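CRISPR-associated endonuclease Cas9 (PDB 5X2H) is an RNA-guided DNA endonuclease of CRISPR adaptive immunity that uses RuvC-like and HNH nuclease domains to cleave the two strands of invading target DNA. Local coordinates at residues R113-L118 with Y165-E170; H76-E81 with V127-A132; G21-E26 with K31-R36. All coordinates share one frame; numbering follows the deposited sequence.

Interaction 1 (R113-L118 with Y165-E170)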
loop_
_atom_site.group_PDB
_atom_site.type_symbol
_atom_site.label_atom_id
_atom_site.label_comp_id
_atom_site.label_asym_id
_atom_site.label_seq_id
_atom_site.Cartn_x
_atom_site.Cartn_y
_atom_site.Cartn_z
ATOM N N ARG A 113 23.176 -23.958 -32.137
ATOM C CA ARG A 113 24.428 -24.664 -32.394
ATOM C C ARG A 113 24.778 -25.604 -31.249
ATOM O O ARG A 113 25.337 -26.684 -31.472
ATOM C CB ARG A 113 25.569 -23.670 -32.602
ATOM C CG ARG A 113 25.463 -22.789 -33.822
ATOM C CD ARG A 113 26.678 -21.881 -33.879
ATOM N NE ARG A 113 26.651 -20.958 -35.006
ATOM C CZ ARG A 113 27.564 -20.013 -35.207
ATOM N NH1 ARG A 113 28.567 -19.872 -34.352
ATOM N NH2 ARG A 113 27.474 -19.211 -36.258
ATOM N N ALA A 114 24.462 -25.202 -30.015
ATOM C CA ALA A 114 24.821 -25.991 -28.842
ATOM C C ALA A 114 24.221 -27.389 -28.876
ATOM O O ALA A 114 24.725 -28.283 -28.188
ATOM C CB ALA A 114 24.380 -25.269 -27.568
ATOM N N LEU A 115 23.159 -27.597 -29.653
ATOM C CA LEU A 115 22.575 -28.921 -29.805
ATOM C C LEU A 115 23.280 -29.761 -30.862
ATOM O O LEU A 115 22.939 -30.939 -31.018
ATOM C CB LEU A 115 21.091 -28.796 -30.159
ATOM C CG LEU A 115 20.281 -27.776 -29.354
ATOM C CD1 LEU A 115 18.861 -27.677 -29.889
ATOM C CD2 LEU A 115 20.274 -28.129 -27.875
ATOM N N ASN A 116 24.249 -29.196 -31.585
ATOM C CA ASN A 116 24.851 -29.897 -32.718
ATOM C C ASN A 116 26.369 -29.825 -32.784
ATOM O O ASN A 116 26.972 -30.718 -33.390
ATOM C CB ASN A 116 24.278 -29.362 -34.037
ATOM C CG ASN A 116 22.762 -29.375 -34.060
ATOM O OD1 ASN A 116 22.143 -30.409 -34.306
ATOM N ND2 ASN A 116 22.156 -28.221 -33.798
ATOM N N GLU A 117 27.020 -28.822 -32.200
ATOM C CA GLU A 117 28.466 -28.699 -32.313
ATOM C C GLU A 117 29.023 -28.093 -31.033
ATOM O O GLU A 117 28.286 -27.573 -30.190
ATOM C CB GLU A 117 28.862 -27.850 -33.524
ATOM C CG GLU A 117 28.737 -26.355 -33.288
ATOM C CD GLU A 117 28.687 -25.565 -34.580
ATOM O OE1 GLU A 117 28.128 -26.083 -35.568
ATOM O OE2 GLU A 117 29.207 -24.431 -34.606
ATOM N N LEU A 118 30.345 -28.163 -30.904
ATOM C CA LEU A 118 31.021 -27.587 -29.751
ATOM C C LEU A 118 30.966 -26.065 -29.801
ATOM O O LEU A 118 31.197 -25.451 -30.848
ATOM C CB LEU A 118 32.476 -28.057 -29.700
ATOM C CG LEU A 118 33.387 -27.415 -28.649
ATOM C CD1 LEU A 118 32.891 -27.709 -27.244
ATOM C CD2 LEU A 118 34.822 -27.888 -28.824
ATOM N N TYR A 165 10.138 -29.553 -30.739
ATOM C CA TYR A 165 11.491 -29.022 -30.738
ATOM C C TYR A 165 12.274 -29.592 -29.566
ATOM O O TYR A 165 11.702 -29.988 -28.547
ATOM C CB TYR A 165 11.494 -27.489 -30.673
ATOM C CG TYR A 165 11.046 -26.831 -31.955
ATOM C CD1 TYR A 165 11.939 -26.619 -32.995
ATOM C CD2 TYR A 165 9.729 -26.425 -32.127
ATOM C CE1 TYR A 165 11.536 -26.020 -34.172
ATOM C CE2 TYR A 165 9.316 -25.824 -33.301
ATOM C CZ TYR A 165 10.224 -25.625 -34.321
ATOM O OH TYR A 165 9.823 -25.029 -35.494
ATOM N N GLN A 166 13.598 -29.623 -29.726
ATOM C CA GLN A 166 14.463 -30.095 -28.651
ATOM C C GLN A 166 14.455 -29.129 -27.475
ATOM O O GLN A 166 14.327 -29.543 -26.317
ATOM C CB GLN A 166 15.891 -30.282 -29.164
ATOM C CG GLN A 166 16.055 -31.347 -30.226
ATOM C CD GLN A 166 17.464 -31.895 -30.260
ATOM O OE1 GLN A 166 17.881 -32.617 -29.355
ATOM N NE2 GLN A 166 18.213 -31.542 -31.297
ATOM N N SER A 167 14.591 -27.834 -27.752
ATOM C CA SER A 167 14.789 -26.841 -26.710
ATOM C C SER A 167 14.018 -25.576 -27.048
ATOM O O SER A 167 13.570 -25.373 -28.181
ATOM C CB SER A 167 16.277 -26.515 -26.528
ATOM O OG SER A 167 16.768 -25.752 -27.619
ATOM N N VAL A 168 13.869 -24.718 -26.035
ATOM C CA VAL A 168 13.273 -23.404 -26.246
ATOM C C VAL A 168 14.112 -22.594 -27.225
ATOM O O VAL A 168 13.577 -21.884 -28.087
ATOM C CB VAL A 168 13.110 -22.675 -24.899
ATOM C CG1 VAL A 168 12.718 -21.221 -25.119
ATOM C CG2 VAL A 168 12.086 -23.387 -24.028
ATOM N N GLY A 169 15.438 -22.702 -27.117
ATOM C CA GLY A 169 16.311 -21.951 -28.006
ATOM C C GLY A 169 16.074 -22.272 -29.469
ATOM O O GLY A 169 15.944 -21.372 -30.302
ATOM N N GLU A 170 16.015 -23.564 -29.803
ATOM C CA GLU A 170 15.743 -23.957 -31.183
ATOM C C GLU A 170 14.369 -23.472 -31.631
ATOM O O GLU A 170 14.198 -23.028 -32.772
ATOM C CB GLU A 170 15.844 -25.476 -31.331
ATOM C CG GLU A 170 15.499 -25.981 -32.724
ATOM C CD GLU A 170 15.419 -27.494 -32.798
ATOM O OE1 GLU A 170 15.421 -28.146 -31.734
ATOM O OE2 GLU A 170 15.352 -28.031 -33.924
#
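The carboxylate of Glu170 and the amide of Gln166 are the flat groups that Leu115 meets. Leu115 CD1 stands off one side of the carboxylate plane, 3.9 Å from Glu170 OE1, while Gln166 N approaches that oxygen from the other side. This second approach is a hydrogen bond, Gln166 N to Glu170 OE1 at 3.1 Å, with the donor lifted 36° out of the carboxylate plane. The edge of the Tyr165 ring points in plane at the same group, bringing Tyr165 CD1 3.6 Å from Glu170 CD. Leu115 CB lies off a face of the Gln166 amide, toward its nitrogen end, 4.1 Å from Gln166 NE2. The second oxygen of Glu170, OE2, forms a salt bridge with Lys174, which probably favours a charged carboxylate.

Leu115 makes the contact largely through one methyl. Its CD1 also lies 3.6 Å from Ser167 OG and 4.0 Å from Gln166 CB. These are van der Waals approaches; the 156 Å² buried in total marks a small interface.

The turn presenting Leu115 is held by Arg113 O, which accepts from both Asn116 N and Glu117 N. Gln217 of helix 203-219 adds bonds from NE2 to the carbonyls of Ala114 and Glu117.

On the other side Ser167 OG lies between its own backbone N and carbonyl carbon (chi1 72°), where it accepts from Glu170 N at 3.2 Å and nearly straight, 172°. This is an N-cap serine at the start of helix 168-175, with Glu170 OE1 tying back to the amide of Gln166 just ahead of it.

Interaction 2 (H76-E81 with V127-A132). With nucleotides of chain B.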
loop_
_atom_site.group_PDB
_atom_site.type_symbol
_atom_site.label_atom_id
_atom_site.label_comp_id
_atom_site.label_asym_id
_atom_site.label_seq_id
_atom_site.Cartn_x
_atom_site.Cartn_y
_atom_site.Cartn_z
ATOM N N HIS A 76 30.893 -14.179 -12.381
ATOM C CA HIS A 76 32.025 -14.646 -11.588
ATOM C C HIS A 76 32.322 -16.110 -11.879
ATOM O O HIS A 76 33.482 -16.490 -12.080
ATOM C CB HIS A 76 31.748 -14.450 -10.096
ATOM C CG HIS A 76 31.985 -13.054 -9.608
ATOM N ND1 HIS A 76 33.207 -12.425 -9.711
ATOM C CD2 HIS A 76 31.160 -12.175 -8.990
ATOM C CE1 HIS A 76 33.122 -11.216 -9.185
ATOM N NE2 HIS A 76 31.890 -11.040 -8.741
ATOM N N LEU A 77 31.284 -16.950 -11.900
ATOM C CA LEU A 77 31.485 -18.372 -12.160
ATOM C C LEU A 77 32.038 -18.601 -13.560
ATOM O O LEU A 77 32.933 -19.431 -13.757
ATOM C CB LEU A 77 30.173 -19.135 -11.973
ATOM C CG LEU A 77 29.520 -19.092 -10.590
ATOM C CD1 LEU A 77 28.166 -19.781 -10.621
ATOM C CD2 LEU A 77 30.426 -19.731 -9.537
ATOM N N ILE A 78 31.514 -17.868 -14.544
ATOM C CA ILE A 78 32.002 -17.986 -15.915
ATOM C C ILE A 78 33.459 -17.553 -16.002
ATOM O O ILE A 78 34.289 -18.234 -16.618
ATOM C CB ILE A 78 31.106 -17.170 -16.863
ATOM C CG1 ILE A 78 29.755 -17.867 -17.040
ATOM C CG2 ILE A 78 31.794 -16.942 -18.201
ATOM C CD1 ILE A 78 28.711 -17.011 -17.712
ATOM N N ALA A 79 33.800 -16.425 -15.373
ATOM C CA ALA A 79 35.176 -15.940 -15.423
ATOM C C ALA A 79 36.129 -16.892 -14.710
ATOM O O ALA A 79 37.272 -17.075 -15.145
ATOM C CB ALA A 79 35.265 -14.541 -14.815
ATOM N N ASN A 80 35.680 -17.503 -13.611
ATOM C CA ASN A 80 36.544 -18.423 -12.879
ATOM C C ASN A 80 36.702 -19.744 -13.620
ATOM O O ASN A 80 37.812 -20.279 -13.719
ATOM C CB ASN A 80 35.989 -18.665 -11.474
ATOM C CG ASN A 80 35.991 -17.414 -10.620
ATOM O OD1 ASN A 80 36.715 -16.459 -10.898
ATOM N ND2 ASN A 80 35.186 -17.418 -9.565
ATOM N N GLU A 81 35.604 -20.284 -14.150
ATOM C CA GLU A 81 35.659 -21.596 -14.786
ATOM C C GLU A 81 36.331 -21.530 -16.151
ATOM O O GLU A 81 37.118 -22.416 -16.502
ATOM C CB GLU A 81 34.249 -22.171 -14.913
ATOM C CG GLU A 81 34.190 -23.559 -15.523
ATOM C CD GLU A 81 34.622 -24.645 -14.557
ATOM O OE1 GLU A 81 34.892 -24.332 -13.376
ATOM O OE2 GLU A 81 34.685 -25.818 -14.977
ATOM N N VAL A 127 25.536 -17.661 -23.832
ATOM C CA VAL A 127 24.336 -18.492 -23.778
ATOM C C VAL A 127 23.808 -18.568 -22.351
ATOM O O VAL A 127 22.613 -18.370 -22.103
ATOM C CB VAL A 127 24.624 -19.893 -24.346
ATOM C CG1 VAL A 127 23.528 -20.867 -23.939
ATOM C CG2 VAL A 127 24.749 -19.838 -25.861
ATOM N N ILE A 128 24.694 -18.859 -21.394
ATOM C CA ILE A 128 24.285 -18.957 -19.995
ATOM C C ILE A 128 23.671 -17.645 -19.525
ATOM O O ILE A 128 22.616 -17.632 -18.879
ATOM C CB ILE A 128 25.484 -19.363 -19.119
ATOM C CG1 ILE A 128 25.939 -20.787 -19.455
ATOM C CG2 ILE A 128 25.136 -19.236 -17.642
ATOM C CD1 ILE A 128 27.204 -21.201 -18.744
ATOM N N LEU A 129 24.314 -16.521 -19.853
ATOM C CA LEU A 129 23.822 -15.233 -19.383
ATOM C C LEU A 129 22.507 -14.853 -20.052
ATOM O O LEU A 129 21.666 -14.198 -19.427
ATOM C CB LEU A 129 24.881 -14.156 -19.616
ATOM C CG LEU A 129 26.170 -14.379 -18.820
ATOM C CD1 LEU A 129 27.279 -13.429 -19.256
ATOM C CD2 LEU A 129 25.898 -14.243 -17.328
ATOM N N HIS A 130 22.304 -15.265 -21.306
ATOM C CA HIS A 130 21.068 -14.914 -21.998
ATOM C C HIS A 130 19.875 -15.661 -21.418
ATOM O O HIS A 130 18.806 -15.073 -21.216
ATOM C CB HIS A 130 21.202 -15.197 -23.493
ATOM C CG HIS A 130 20.028 -14.735 -24.299
ATOM N ND1 HIS A 130 19.204 -15.606 -24.981
ATOM C CD2 HIS A 130 19.537 -13.495 -24.528
ATOM C CE1 HIS A 130 18.258 -14.920 -25.598
ATOM N NE2 HIS A 130 18.436 -13.637 -25.338
ATOM N N ILE A 131 20.033 -16.960 -21.150
ATOM C CA ILE A 131 18.948 -17.734 -20.556
ATOM C C ILE A 131 18.646 -17.235 -19.148
ATOM O O ILE A 131 17.482 -17.168 -18.730
ATOM C CB ILE A 131 19.301 -19.234 -20.562
ATOM C CG1 ILE A 131 19.336 -19.773 -21.995
ATOM C CG2 ILE A 131 18.323 -20.028 -19.702
ATOM C CD1 ILE A 131 19.686 -21.248 -22.083
ATOM N N ALA A 132 19.683 -16.853 -18.403
ATOM C CA ALA A 132 19.503 -16.486 -17.005
ATOM C C ALA A 132 18.866 -15.113 -16.832
ATOM O O ALA A 132 18.171 -14.885 -15.837
ATOM C CB ALA A 132 20.845 -16.528 -16.281
ATOM P P A B 63 29.277 -9.265 -6.794
ATOM O OP1 A B 63 30.647 -9.044 -7.316
ATOM O OP2 A B 63 28.188 -8.331 -7.181
ATOM O "O5'" A B 63 28.805 -10.742 -7.174
ATOM C "C5'" A B 63 27.519 -11.217 -6.793
ATOM C "C4'" A B 63 27.600 -12.521 -6.036
ATOM O "O4'" A B 63 28.503 -13.417 -6.737
ATOM C "C3'" A B 63 28.164 -12.447 -4.619
ATOM O "O3'" A B 63 27.219 -12.127 -3.605
ATOM C "C2'" A B 63 28.764 -13.835 -4.414
ATOM O "O2'" A B 63 27.760 -14.772 -4.049
ATOM C "C1'" A B 63 29.254 -14.177 -5.816
ATOM N N9 A B 63 30.683 -13.862 -5.997
ATOM C C8 A B 63 31.336 -12.683 -5.726
ATOM N N7 A B 63 32.617 -12.714 -5.999
ATOM C C5 A B 63 32.819 -13.996 -6.489
ATOM C C6 A B 63 33.965 -14.649 -6.958
ATOM N N6 A B 63 35.164 -14.067 -7.008
ATOM N N1 A B 63 33.835 -15.930 -7.372
ATOM C C2 A B 63 32.624 -16.501 -7.316
ATOM N N3 A B 63 31.470 -15.987 -6.895
ATOM C C4 A B 63 31.639 -14.715 -6.495
ATOM P P A B 44 17.298 -10.473 -27.379
ATOM O OP1 A B 44 16.916 -11.692 -26.624
ATOM O OP2 A B 44 16.496 -9.237 -27.210
ATOM O "O5'" A B 44 18.808 -10.120 -27.018
ATOM C "C5'" A B 44 19.849 -11.061 -27.240
ATOM C "C4'" A B 44 21.206 -10.414 -27.122
ATOM O "O4'" A B 44 21.346 -9.361 -28.111
ATOM C "C3'" A B 44 21.490 -9.725 -25.800
ATOM O "O3'" A B 44 21.909 -10.640 -24.807
ATOM C "C2'" A B 44 22.555 -8.699 -26.170
ATOM O "O2'" A B 44 23.838 -9.306 -26.229
ATOM C "C1'" A B 44 22.137 -8.313 -27.590
ATOM N N9 A B 44 21.358 -7.058 -27.639
ATOM C C8 A B 44 20.000 -6.908 -27.772
ATOM N N7 A B 44 19.603 -5.656 -27.798
ATOM C C5 A B 44 20.781 -4.931 -27.683
ATOM C C6 A B 44 21.047 -3.547 -27.652
ATOM N N6 A B 44 20.104 -2.605 -27.738
ATOM N N1 A B 44 22.333 -3.155 -27.526
ATOM C C2 A B 44 23.282 -4.095 -27.444
ATOM N N3 A B 44 23.159 -5.421 -27.464
ATOM C C4 A B 44 21.869 -5.781 -27.586
ATOM P P A B 45 21.468 -10.443 -23.278
ATOM O OP1 A B 45 21.912 -11.664 -22.559
ATOM O OP2 A B 45 20.041 -10.039 -23.231
ATOM O "O5'" A B 45 22.362 -9.226 -22.777
ATOM C "C5'" A B 45 23.771 -9.369 -22.677
ATOM C "C4'" A B 45 24.463 -8.040 -22.518
ATOM O "O4'" A B 45 24.249 -7.216 -23.696
ATOM C "C3'" A B 45 23.988 -7.164 -21.372
ATOM O "O3'" A B 45 24.509 -7.563 -20.115
ATOM C "C2'" A B 45 24.442 -5.779 -21.817
ATOM O "O2'" A B 45 25.836 -5.613 -21.607
ATOM C "C1'" A B 45 24.191 -5.856 -23.324
ATOM N N9 A B 45 22.863 -5.326 -23.676
ATOM C C8 A B 45 21.681 -6.012 -23.799
ATOM N N7 A B 45 20.662 -5.252 -24.118
ATOM C C5 A B 45 21.213 -3.982 -24.205
ATOM C C6 A B 45 20.652 -2.730 -24.505
ATOM N N6 A B 45 19.357 -2.551 -24.789
ATOM N N1 A B 45 21.479 -1.660 -24.508
ATOM C C2 A B 45 22.776 -1.845 -24.226
ATOM N N3 A B 45 23.419 -2.972 -23.926
ATOM C C4 A B 45 22.567 -4.012 -23.932
#
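Between segments 76-81 and 127-132 a single methyl, Ile78 CD1, makes every contact. It sits 3.8 Å from Leu129 CG, close to both methyls of that leucine, and 4.2 Å from Ile128 CG2. The Ile78 side chain runs straight out (chi2 168°) to reach between the two residues, spanning 8.8 Å between Ile78 CA and Ile128 CA. The patch, 109 Å², joins helix 51-82, the long arginine-rich bridge helix of Cas9, to helix 121-133. Leu71 and Leu74 of the bridge helix continue the interface toward Ala132 and Leu129, and Phe228 and Val232 of helix 226-236 pack on Ile128.

Away from this patch, His76 and Asn80, one turn apart, hold a single nucleotide, A63 of chain B. Its adenine N7 lies 3.3 Å above the centre of the His76 ring, whose NE2 also donates to A63 OP1 at 2.7 Å, 165°. Asn80 ND2 reaches A63 N1 at 3.0 Å in a more bent bond, 136°. On the partner helix, His130 NE2 donates to OP1 of A44 of chain B at 2.8 Å, with that oxygen at the ring edge and in its plane.

His130 ND1 has a weak hydrogen bond with Arg111 NH1, consistent with a neutral ring protonated at NE2. The chemistry thus divides: the patch is apolar, whereas His76 takes phosphate through NE2 and base through its ring face, Asn80 reads N1, and His130 binds a separate phosphate.

Interaction 3 (G21-E26 with K31-R36)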
loop_
_atom_site.group_PDB
_atom_site.type_symbol
_atom_site.label_atom_id
_atom_site.label_comp_id
_atom_site.label_asym_id
_atom_site.label_seq_id
_atom_site.Cartn_x
_atom_site.Cartn_y
_atom_site.Cartn_z
ATOM N N GLY A 21 -16.563 17.053 9.143
ATOM C CA GLY A 21 -17.484 18.073 9.610
ATOM C C GLY A 21 -17.793 17.869 11.083
ATOM O O GLY A 21 -18.011 16.749 11.535
ATOM N N TRP A 22 -17.800 18.970 11.832
ATOM C CA TRP A 22 -17.994 18.899 13.272
ATOM C C TRP A 22 -18.871 20.049 13.744
ATOM O O TRP A 22 -18.811 21.159 13.209
ATOM C CB TRP A 22 -16.656 18.920 14.023
ATOM C CG TRP A 22 -15.830 20.141 13.761
ATOM C CD1 TRP A 22 -14.873 20.293 12.799
ATOM C CD2 TRP A 22 -15.882 21.383 14.475
ATOM N NE1 TRP A 22 -14.326 21.551 12.868
ATOM C CE2 TRP A 22 -14.928 22.241 13.888
ATOM C CE3 TRP A 22 -16.642 21.853 15.551
ATOM C CZ2 TRP A 22 -14.716 23.541 14.341
ATOM C CZ3 TRP A 22 -16.430 23.143 15.999
ATOM C CH2 TRP A 22 -15.475 23.973 15.395
ATOM N N ALA A 23 -19.684 19.766 14.759
ATOM C CA ALA A 23 -20.561 20.751 15.370
ATOM C C ALA A 23 -20.560 20.544 16.877
ATOM O O ALA A 23 -20.408 19.420 17.364
ATOM C CB ALA A 23 -21.990 20.656 14.823
ATOM N N PHE A 24 -20.729 21.641 17.613
ATOM C CA PHE A 24 -20.721 21.621 19.071
ATOM C C PHE A 24 -21.985 22.296 19.580
ATOM O O PHE A 24 -22.212 23.480 19.311
ATOM C CB PHE A 24 -19.472 22.312 19.626
ATOM C CG PHE A 24 -19.494 22.509 21.118
ATOM C CD1 PHE A 24 -19.895 21.488 21.965
ATOM C CD2 PHE A 24 -19.090 23.712 21.673
ATOM C CE1 PHE A 24 -19.908 21.669 23.337
ATOM C CE2 PHE A 24 -19.099 23.898 23.041
ATOM C CZ PHE A 24 -19.507 22.874 23.875
ATOM N N SER A 25 -22.799 21.543 20.313
ATOM C CA SER A 25 -24.052 22.037 20.859
ATOM C C SER A 25 -24.025 21.956 22.379
ATOM O O SER A 25 -23.318 21.130 22.963
ATOM C CB SER A 25 -25.248 21.243 20.317
ATOM O OG SER A 25 -26.468 21.779 20.798
ATOM N N GLU A 26 -24.804 22.830 23.013
ATOM C CA GLU A 26 -24.943 22.843 24.464
ATOM C C GLU A 26 -26.251 23.536 24.804
ATOM O O GLU A 26 -26.520 24.628 24.293
ATOM C CB GLU A 26 -23.764 23.558 25.135
ATOM C CG GLU A 26 -23.891 23.658 26.648
ATOM C CD GLU A 26 -22.711 24.353 27.297
ATOM O OE1 GLU A 26 -22.116 25.247 26.661
ATOM O OE2 GLU A 26 -22.375 24.000 28.446
ATOM N N LYS A 31 -23.129 26.140 19.168
ATOM C CA LYS A 31 -22.066 27.008 19.662
ATOM C C LYS A 31 -20.919 27.195 18.682
ATOM O O LYS A 31 -20.356 28.289 18.607
ATOM C CB LYS A 31 -21.510 26.456 20.980
ATOM C CG LYS A 31 -22.572 26.159 22.029
ATOM C CD LYS A 31 -23.048 27.423 22.731
ATOM C CE LYS A 31 -21.995 27.950 23.696
ATOM N NZ LYS A 31 -22.529 29.041 24.562
ATOM N N ASP A 32 -20.550 26.161 17.926
ATOM C CA ASP A 32 -19.390 26.247 17.050
ATOM C C ASP A 32 -19.570 25.298 15.874
ATOM O O ASP A 32 -20.270 24.287 15.971
ATOM C CB ASP A 32 -18.100 25.924 17.814
ATOM C CG ASP A 32 -16.878 26.575 17.199
ATOM O OD1 ASP A 32 -16.988 27.108 16.076
ATOM O OD2 ASP A 32 -15.809 26.559 17.845
ATOM N N CYS A 33 -18.923 25.635 14.759
ATOM C CA CYS A 33 -19.019 24.864 13.527
ATOM C C CYS A 33 -17.682 24.901 12.801
ATOM O O CYS A 33 -16.870 25.807 13.004
ATOM C CB CYS A 33 -20.122 25.403 12.609
ATOM S SG CYS A 33 -21.698 24.551 12.739
ATOM N N GLY A 34 -17.461 23.912 11.943
ATOM C CA GLY A 34 -16.231 23.874 11.173
ATOM C C GLY A 34 -16.185 22.673 10.252
ATOM O O GLY A 34 -16.939 21.707 10.408
ATOM N N VAL A 35 -15.280 22.759 9.278
ATOM C CA VAL A 35 -15.007 21.678 8.337
ATOM C C VAL A 35 -13.498 21.540 8.201
ATOM O O VAL A 35 -12.794 22.535 8.001
ATOM C CB VAL A 35 -15.641 21.924 6.952
ATOM C CG1 VAL A 35 -15.480 20.690 6.077
ATOM C CG2 VAL A 35 -17.104 22.303 7.077
ATOM N N ARG A 36 -13.002 20.311 8.305
ATOM C CA ARG A 36 -11.582 20.010 8.163
ATOM C C ARG A 36 -11.395 19.182 6.895
ATOM O O ARG A 36 -11.738 17.996 6.866
ATOM C CB ARG A 36 -11.059 19.271 9.390
ATOM C CG ARG A 36 -9.638 18.745 9.261
ATOM C CD ARG A 36 -8.600 19.851 9.387
ATOM N NE ARG A 36 -7.278 19.301 9.682
ATOM C CZ ARG A 36 -6.165 20.021 9.777
ATOM N NH1 ARG A 36 -6.200 21.335 9.595
ATOM N NH2 ARG A 36 -5.012 19.425 10.052
#
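Trp22 and Gly34 exchange backbone bonds of unequal quality: Trp22 N to Gly34 O is 3.2 Å and straight at 168°, whereas Gly34 N to Trp22 O, 3.3 Å, is bent and weak. At the next hydrogen-bonded pair Phe24 N donates to Asp32 O at 3.1 Å. Phe24 O accepts twice, from Lys31 N at 2.8 Å and weakly from Asp32 N at 3.4 Å. Two residues facing one make this a classic beta bulge, and the lysine amide supplies the stronger bond.

Cys33 N, which points away from strand 21-26, is met by Asp32 OD1 at 2.8 Å, on the anti side but tilted out of the carboxylate plane. Asp32 OD2 bonds Tyr476 OH, so both oxygens of that carboxylate have partners, and Glu26 OE2 forms a salt bridge with Arg9. Lys31 NZ stays beyond salt-bridge range of Glu26 OE1.

The Trp22 indole, turned back over the neighbouring strand by chi1 of 59°, lies flat on the Cys33-Gly34 peptide: Gly34 N is 3.6 Å from the Trp22 ring plane, over its centre. Glycine leaves room for this. The Asp32 carboxylate meets the indole edge, its plane 79° from that of the ring.

Within the RNase H-like RuvC sheet, Gly21, Ala23 and Ser25 pair with strand 10-15, which carries the predicted catalytic Asp14. Trp22 faces helix 456-476; Ala23, Cys33 and Val35 face helix 557-566, where the predicted metal ligand His558 touches Val35.

From the N terminus, interaction 3 comes first and is the most local: it closes the hairpin of strands 19-26 and 29-37 within the RuvC sheet before the chain enters helix 51-82. The other two contacts lie on the opposite side of the chain's centre, with interaction 3 about 69 Å from interaction 2 and 77 Å from interaction 1, centre to centre. Their segments alternate along the chain, 76-81, 113-118, 127-132 and 165-170, so the two loops cross. Interaction 2 ties helix 51-82 to helix 121-133; interaction 1 joins the loop between helices 107-113 and 121-133 to the start of helix 168-175. Their centres are 18 Å apart.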